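Local coordinates for protein pterin-4-alpha-carbinolamine dehydratase MoaB2 (PDB 3RFQ) that probably takes part in molybdenum cofactor biosynthesis, as a MogA/MoaB-family protein with a probable molybdopterin-binding domain, at residues V29-A43 against A61-A73. Sequence-based numbering, arbitrary orientation.
Sequences VVGRALVVVVDDRTA and AGFVVDGVVAVEA
Parallel pairing of strand 31-38 with strand 63-71, the two strands of a beta-alpha-beta crossover through helix 51-60, forms one margin of this chain's mixed sheet and illustrates how a ladder absorbs an extra residue. A33 sits opposite V65, yet V35 sits opposite V68: D66 and G67 together face L34, a beta bulge. D66 N still reaches A33 O (2.8 Å), whereas V35 N bonds to G67 O (3.2 Å), and D66 takes helical backbone angles that turn its side chain toward strand 31-38. There R32 grips D66 side-on in a salt bridge, R32 NE to D66 OD1 (3.1 Å) and R32 NH1 to D66 OD2 (2.6 Å), each oxygen using its syn lone pair. A bend at chi3 (58°) in the arginine turns the guanidinium toward the acid, and the two planes lie nearly coplanar, 27° apart.

At the start of the ladder, G62 closes helix 51-60 in a Schellman motif, and G62 O accepts a hydrogen bond from V30 N. V30 CB lies over one face of the F63 ring, a CH-pi contact 4.1 Å from its centroid. At the far end, D40 OD1 receives A73 N (2.8 Å) from above the carboxylate plane and also salt-bridges R104, while D39 caps helix 40-43, its OD2 taking T42 N and OG1 from opposite faces.

The face bearing A33, V65 and V68 meets helix 51-60, and F63 on that side reaches helix 160-180; L34, V38 and V71 pack against helix 75-87. Strand 63-71 is outermost within this chain, and strand 31-38 pairs on its other flank with strand 92-96.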
# COMPACT_ATOMS: atom_id res chain seq x y z
N VAL C 29 -23.18 -4.90 20.60
CA VAL C 29 -23.71 -4.27 19.39
C VAL C 29 -23.09 -2.88 19.20
O VAL C 29 -23.03 -2.07 20.13
CB VAL C 29 -25.25 -4.21 19.42
CG1 VAL C 29 -25.79 -3.25 18.36
CG2 VAL C 29 -25.79 -5.63 19.22
N VAL C 30 -22.62 -2.61 17.98
CA VAL C 30 -21.96 -1.37 17.66
C VAL C 30 -22.95 -0.25 17.45
O VAL C 30 -22.71 0.87 17.90
CB VAL C 30 -21.10 -1.48 16.39
CG1 VAL C 30 -20.54 -0.12 16.01
CG2 VAL C 30 -19.97 -2.52 16.57
N GLY C 31 -24.06 -0.54 16.77
CA GLY C 31 -25.16 0.43 16.62
C GLY C 31 -26.19 -0.02 15.59
O GLY C 31 -26.23 -1.19 15.23
N ARG C 32 -27.03 0.91 15.15
CA ARG C 32 -28.05 0.64 14.15
C ARG C 32 -27.52 1.00 12.75
O ARG C 32 -26.86 2.03 12.58
CB ARG C 32 -29.30 1.50 14.40
CG ARG C 32 -30.22 1.08 15.56
CD ARG C 32 -31.28 2.20 15.82
NE ARG C 32 -32.10 2.49 14.63
CZ ARG C 32 -32.78 3.62 14.44
NH1 ARG C 32 -33.49 3.79 13.33
NH2 ARG C 32 -32.78 4.59 15.34
N ALA C 33 -27.82 0.16 11.76
CA ALA C 33 -27.50 0.52 10.37
C ALA C 33 -28.69 0.49 9.41
O ALA C 33 -29.71 -0.19 9.67
CB ALA C 33 -26.34 -0.31 9.84
N LEU C 34 -28.54 1.20 8.30
CA LEU C 34 -29.50 1.14 7.19
C LEU C 34 -28.71 0.97 5.90
O LEU C 34 -27.65 1.57 5.74
CB LEU C 34 -30.31 2.44 7.10
CG LEU C 34 -31.38 2.49 5.99
CD1 LEU C 34 -32.64 1.74 6.42
CD2 LEU C 34 -31.74 3.94 5.61
N VAL C 35 -29.24 0.14 5.00
CA VAL C 35 -28.67 -0.03 3.67
C VAL C 35 -29.53 0.72 2.65
O VAL C 35 -30.74 0.63 2.67
CB VAL C 35 -28.67 -1.51 3.25
CG1 VAL C 35 -27.99 -1.70 1.88
CG2 VAL C 35 -28.00 -2.40 4.35
N VAL C 36 -28.89 1.50 1.79
CA VAL C 36 -29.58 2.20 0.70
C VAL C 36 -29.05 1.65 -0.62
O VAL C 36 -27.89 1.86 -0.93
CB VAL C 36 -29.37 3.73 0.76
CG1 VAL C 36 -30.04 4.44 -0.45
CG2 VAL C 36 -29.90 4.27 2.05
N VAL C 37 -29.89 0.94 -1.36
CA VAL C 37 -29.54 0.43 -2.68
C VAL C 37 -29.95 1.42 -3.77
O VAL C 37 -31.14 1.67 -3.96
CB VAL C 37 -30.12 -0.98 -2.94
CG1 VAL C 37 -29.84 -1.45 -4.38
CG2 VAL C 37 -29.55 -1.98 -1.92
N VAL C 38 -28.96 1.99 -4.44
CA VAL C 38 -29.19 2.92 -5.53
C VAL C 38 -29.11 2.13 -6.80
O VAL C 38 -28.03 1.79 -7.27
CB VAL C 38 -28.13 4.03 -5.59
CG1 VAL C 38 -28.50 5.06 -6.67
CG2 VAL C 38 -27.98 4.69 -4.25
N ASP C 39 -30.27 1.83 -7.36
CA ASP C 39 -30.34 1.08 -8.59
C ASP C 39 -31.74 1.21 -9.19
O ASP C 39 -32.75 0.99 -8.50
CB ASP C 39 -29.99 -0.39 -8.34
CG ASP C 39 -29.96 -1.21 -9.63
OD1 ASP C 39 -29.02 -1.05 -10.44
OD2 ASP C 39 -30.90 -2.01 -9.82
N ASP C 40 -31.80 1.57 -10.46
CA ASP C 40 -33.08 1.83 -11.12
C ASP C 40 -33.96 0.60 -11.21
O ASP C 40 -35.16 0.67 -10.90
CB ASP C 40 -32.86 2.44 -12.50
CG ASP C 40 -32.48 3.90 -12.45
OD1 ASP C 40 -32.81 4.59 -11.45
OD2 ASP C 40 -31.86 4.36 -13.44
N ARG C 41 -33.38 -0.52 -11.64
CA ARG C 41 -34.19 -1.73 -11.90
C ARG C 41 -34.69 -2.32 -10.57
O ARG C 41 -35.81 -2.83 -10.50
CB ARG C 41 -33.43 -2.75 -12.76
N THR C 42 -33.87 -2.21 -9.52
CA THR C 42 -34.24 -2.62 -8.16
C THR C 42 -35.35 -1.71 -7.59
O THR C 42 -36.31 -2.20 -6.97
CB THR C 42 -33.02 -2.65 -7.21
OG1 THR C 42 -31.97 -3.43 -7.80
CG2 THR C 42 -33.40 -3.24 -5.85
N ALA C 43 -35.23 -0.40 -7.81
CA ALA C 43 -36.28 0.54 -7.42
C ALA C 43 -37.64 0.21 -8.08
O ALA C 43 -38.69 0.51 -7.50
CB ALA C 43 -35.87 1.97 -7.72
N ALA C 61 -20.53 -7.62 11.48
CA ALA C 61 -19.73 -6.58 12.12
C ALA C 61 -20.37 -6.00 13.42
O ALA C 61 -19.82 -5.10 14.02
CB ALA C 61 -19.48 -5.47 11.12
N GLY C 62 -21.53 -6.51 13.84
CA GLY C 62 -22.16 -6.06 15.10
C GLY C 62 -23.17 -4.93 14.94
O GLY C 62 -23.57 -4.32 15.94
N PHE C 63 -23.62 -4.65 13.72
CA PHE C 63 -24.68 -3.68 13.53
C PHE C 63 -26.05 -4.34 13.51
O PHE C 63 -26.22 -5.42 12.92
CB PHE C 63 -24.46 -2.88 12.24
CG PHE C 63 -23.31 -1.93 12.32
CD1 PHE C 63 -23.49 -0.63 12.78
CD2 PHE C 63 -22.03 -2.35 12.00
CE1 PHE C 63 -22.40 0.23 12.91
CE2 PHE C 63 -20.95 -1.50 12.13
CZ PHE C 63 -21.14 -0.21 12.56
N VAL C 64 -27.03 -3.71 14.15
CA VAL C 64 -28.41 -4.13 14.00
C VAL C 64 -28.97 -3.39 12.78
O VAL C 64 -28.96 -2.16 12.75
CB VAL C 64 -29.25 -3.79 15.26
CG1 VAL C 64 -30.73 -4.05 15.02
CG2 VAL C 64 -28.82 -4.67 16.40
N VAL C 65 -29.44 -4.13 11.78
CA VAL C 65 -29.87 -3.56 10.49
C VAL C 65 -31.39 -3.22 10.44
O VAL C 65 -32.22 -4.11 10.44
CB VAL C 65 -29.45 -4.48 9.32
CG1 VAL C 65 -29.89 -3.90 7.96
CG2 VAL C 65 -27.96 -4.70 9.34
N ASP C 66 -31.72 -1.92 10.40
CA ASP C 66 -33.10 -1.45 10.32
C ASP C 66 -33.82 -2.07 9.13
O ASP C 66 -34.99 -2.46 9.24
CB ASP C 66 -33.15 0.07 10.13
CG ASP C 66 -32.98 0.87 11.42
OD1 ASP C 66 -32.74 0.28 12.48
OD2 ASP C 66 -33.09 2.11 11.36
N GLY C 67 -33.12 -2.14 8.00
CA GLY C 67 -33.69 -2.62 6.76
C GLY C 67 -32.90 -2.14 5.56
O GLY C 67 -31.80 -1.63 5.69
N VAL C 68 -33.47 -2.35 4.37
CA VAL C 68 -32.88 -1.95 3.11
C VAL C 68 -33.91 -1.05 2.45
O VAL C 68 -35.10 -1.37 2.46
CB VAL C 68 -32.67 -3.17 2.17
CG1 VAL C 68 -32.10 -2.73 0.82
CG2 VAL C 68 -31.79 -4.24 2.81
N VAL C 69 -33.44 0.06 1.85
CA VAL C 69 -34.31 0.98 1.10
C VAL C 69 -33.80 1.09 -0.33
O VAL C 69 -32.62 1.40 -0.55
CB VAL C 69 -34.35 2.39 1.77
CG1 VAL C 69 -35.03 3.41 0.86
CG2 VAL C 69 -35.03 2.32 3.14
N ALA C 70 -34.67 0.81 -1.30
CA ALA C 70 -34.29 0.85 -2.71
C ALA C 70 -34.71 2.20 -3.28
O ALA C 70 -35.84 2.63 -3.07
CB ALA C 70 -34.95 -0.32 -3.51
N VAL C 71 -33.80 2.87 -3.97
CA VAL C 71 -34.13 4.11 -4.65
C VAL C 71 -33.56 4.13 -6.05
O VAL C 71 -32.59 3.43 -6.34
CB VAL C 71 -33.64 5.37 -3.90
CG1 VAL C 71 -34.47 5.63 -2.67
CG2 VAL C 71 -32.14 5.26 -3.55
N GLU C 72 -34.18 4.95 -6.90
CA GLU C 72 -33.72 5.22 -8.24
C GLU C 72 -32.43 6.03 -8.19
O GLU C 72 -32.15 6.69 -7.17
CB GLU C 72 -34.74 6.03 -9.03
CG GLU C 72 -36.01 5.34 -9.38
CD GLU C 72 -36.97 6.25 -10.12
OE1 GLU C 72 -38.08 6.42 -9.63
OE2 GLU C 72 -36.60 6.81 -11.19
N ALA C 73 -31.67 6.00 -9.28
CA ALA C 73 -30.46 6.81 -9.43
C ALA C 73 -30.90 8.24 -9.71
O ALA C 73 -30.75 8.77 -10.82
CB ALA C 73 -29.60 6.27 -10.54